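Local coordinates for citrate synthase (Metallosphaera sedula, PDB 6ABX) that condenses acetyl-CoA with oxaloacetate to give citrate and CoA, a step of the tricarboxylic acid cycle, at the interface of chains A and B. Sequence-based numbering; all coordinates share one arbitrary frame. Chains: chain A/B, Citrate synthase.

The interface of chains A and B. Residues chain A 15-19, 28, 30-31; chain B 356, 358-362.
In citrate synthases, which work as dimers, the C-terminal arm of one subunit reaches over its partner, and here the arm of chain B that begins at the end of strand 353-356 lies along the N-terminal strands 11-15, 18-21 and 26-29 of chain A. The two-fold axis repeats the contact with the chains exchanged. The centre of the contact lies about 17 Å from A:His253, a residue of the oxaloacetate site. A parallel beta bridge pairs A:Thr15 with B:Tyr356, whose side chain illustrates how an aromatic residue can join packing to polar bonding. With CG anti to the backbone N (chi1 -171°), its ring is sandwiched: CB of A:Tyr19 sits over the centre of one face, 3.6 Å from the centroid, while the backbone N of B:Gly358 lies above the rim of the other. The two tyrosine side chains cross at about a right angle. At the ring's tip the phenol OH gives a hydrogen bond of 2.6 Å to the carbonyl O of B:Asp359, in the carbonyl plane and on a lone pair, which fixes the ring within its own arm. The same OH meets two waters: one, 2.7 Å from OH of B:Tyr356, links it to N of A:Gly31, and the other links it to O of A:Ser16 and N of B:Asp359. A phenylalanine here would probably lose the bond that braces the arm and both water links to chain A. Farther along, B:Leu360 lays its CD2 methyl against two neighbouring tyrosine rings of chain A, 3.5 Å from CD2 of A:Tyr19 and 4.0 Å from CD1 of A:Tyr28. That CD1 also lies in plane at the edge of the A:Tyr19 ring, so the two tyrosines support each other beneath the leucine. Beyond them, N of B:Lys362 donates to O of A:Gly31 (3.0 Å, 161° at H), approaching from above the carbonyl plane.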
# COMPACT_ATOMS: atom_id res chain seq x y z
N THR A 15 -3.26 14.22 15.68
CA THR A 15 -3.93 13.03 16.14
C THR A 15 -4.37 13.21 17.58
O THR A 15 -3.62 13.77 18.38
CB THR A 15 -3.09 11.75 15.96
OG1 THR A 15 -3.93 10.62 16.12
CG2 THR A 15 -1.92 11.60 16.90
N SER A 16 -5.44 12.49 17.93
CA SER A 16 -5.84 12.34 19.33
C SER A 16 -5.87 10.84 19.70
O SER A 16 -6.29 10.49 20.79
CB SER A 16 -7.16 12.98 19.56
OG SER A 16 -8.17 12.27 18.89
N ILE A 17 -5.38 9.99 18.79
CA ILE A 17 -5.44 8.52 19.00
C ILE A 17 -4.39 8.03 19.99
O ILE A 17 -4.75 7.32 20.98
CB ILE A 17 -5.38 7.79 17.63
CG1 ILE A 17 -6.57 8.20 16.75
CG2 ILE A 17 -5.36 6.29 17.87
CD1 ILE A 17 -6.44 7.73 15.33
N THR A 18 -3.11 8.26 19.69
CA THR A 18 -2.00 7.69 20.39
C THR A 18 -0.96 8.78 20.66
O THR A 18 -0.68 9.61 19.78
CB THR A 18 -1.37 6.54 19.60
OG1 THR A 18 -2.41 5.57 19.45
CG2 THR A 18 -0.13 6.00 20.28
N TYR A 19 -0.49 8.82 21.90
CA TYR A 19 0.66 9.65 22.26
C TYR A 19 1.79 8.76 22.76
O TYR A 19 1.57 7.98 23.69
CB TYR A 19 0.31 10.64 23.37
CG TYR A 19 1.49 11.43 23.85
CD1 TYR A 19 2.14 12.29 22.98
CD2 TYR A 19 2.00 11.26 25.12
CE1 TYR A 19 3.27 12.97 23.37
CE2 TYR A 19 3.13 11.95 25.53
CZ TYR A 19 3.73 12.84 24.66
OH TYR A 19 4.87 13.49 25.00
N TYR A 28 0.02 6.17 25.43
CA TYR A 28 -1.40 6.37 25.73
C TYR A 28 -2.26 6.13 24.48
O TYR A 28 -1.94 6.55 23.37
CB TYR A 28 -1.65 7.80 26.23
CG TYR A 28 -0.87 8.17 27.46
CD1 TYR A 28 0.46 8.49 27.35
CD2 TYR A 28 -1.46 8.12 28.71
CE1 TYR A 28 1.22 8.81 28.47
CE2 TYR A 28 -0.70 8.39 29.84
CZ TYR A 28 0.64 8.70 29.71
OH TYR A 28 1.41 9.03 30.79
N ARG A 30 -5.98 7.16 23.33
CA ARG A 30 -7.11 8.08 23.64
C ARG A 30 -7.03 8.58 25.07
O ARG A 30 -8.08 8.74 25.73
CB ARG A 30 -8.43 7.38 23.37
CG ARG A 30 -8.55 6.93 21.92
CD ARG A 30 -9.46 7.83 21.15
NE ARG A 30 -9.80 7.39 19.79
CZ ARG A 30 -9.79 8.20 18.75
NH1 ARG A 30 -9.52 9.48 18.97
NH2 ARG A 30 -10.06 7.71 17.54
N GLY A 31 -5.81 8.85 25.51
CA GLY A 31 -5.52 9.43 26.81
C GLY A 31 -5.35 8.46 27.95
O GLY A 31 -4.97 8.85 29.05
N TYR B 356 0.33 15.65 18.52
CA TYR B 356 -0.70 15.10 19.39
C TYR B 356 -1.58 16.22 19.93
O TYR B 356 -1.04 17.19 20.43
CB TYR B 356 -0.11 14.39 20.59
CG TYR B 356 -1.16 13.65 21.37
CD1 TYR B 356 -1.79 12.55 20.82
CD2 TYR B 356 -1.56 14.05 22.63
CE1 TYR B 356 -2.76 11.87 21.51
CE2 TYR B 356 -2.56 13.40 23.31
CZ TYR B 356 -3.15 12.28 22.77
OH TYR B 356 -4.15 11.65 23.44
N GLY B 358 -4.69 15.44 21.70
CA GLY B 358 -5.74 14.80 22.52
C GLY B 358 -5.50 15.02 24.00
O GLY B 358 -4.70 15.88 24.43
N ASP B 359 -6.10 14.15 24.80
CA ASP B 359 -5.95 14.18 26.24
C ASP B 359 -4.89 13.18 26.71
O ASP B 359 -4.44 12.30 25.96
CB ASP B 359 -7.27 13.89 26.93
CG ASP B 359 -8.25 15.02 26.71
OD1 ASP B 359 -7.88 16.21 27.03
OD2 ASP B 359 -9.33 14.73 26.18
N LEU B 360 -4.47 13.36 27.96
CA LEU B 360 -3.43 12.52 28.56
C LEU B 360 -3.84 12.24 30.00
O LEU B 360 -4.51 13.07 30.61
CB LEU B 360 -2.05 13.19 28.54
CG LEU B 360 -1.41 13.41 27.18
CD1 LEU B 360 -0.14 14.23 27.34
CD2 LEU B 360 -1.14 12.07 26.52
N GLY B 361 -3.42 11.11 30.53
CA GLY B 361 -3.50 10.80 31.96
C GLY B 361 -4.92 10.58 32.47
O GLY B 361 -5.18 10.74 33.68
N LYS B 362 -5.79 10.08 31.61
CA LYS B 362 -7.18 9.83 31.98
C LYS B 362 -7.23 8.63 32.92
O LYS B 362 -6.44 7.69 32.80
CB LYS B 362 -8.02 9.53 30.76
CG LYS B 362 -8.17 10.67 29.76
CD LYS B 362 -9.11 10.30 28.65
CE LYS B 362 -10.55 10.22 29.09
NZ LYS B 362 -11.13 11.57 29.26
O HOH W 1 -3.53 9.06 23.77
O HOH W 2 -7.14 11.70 23.29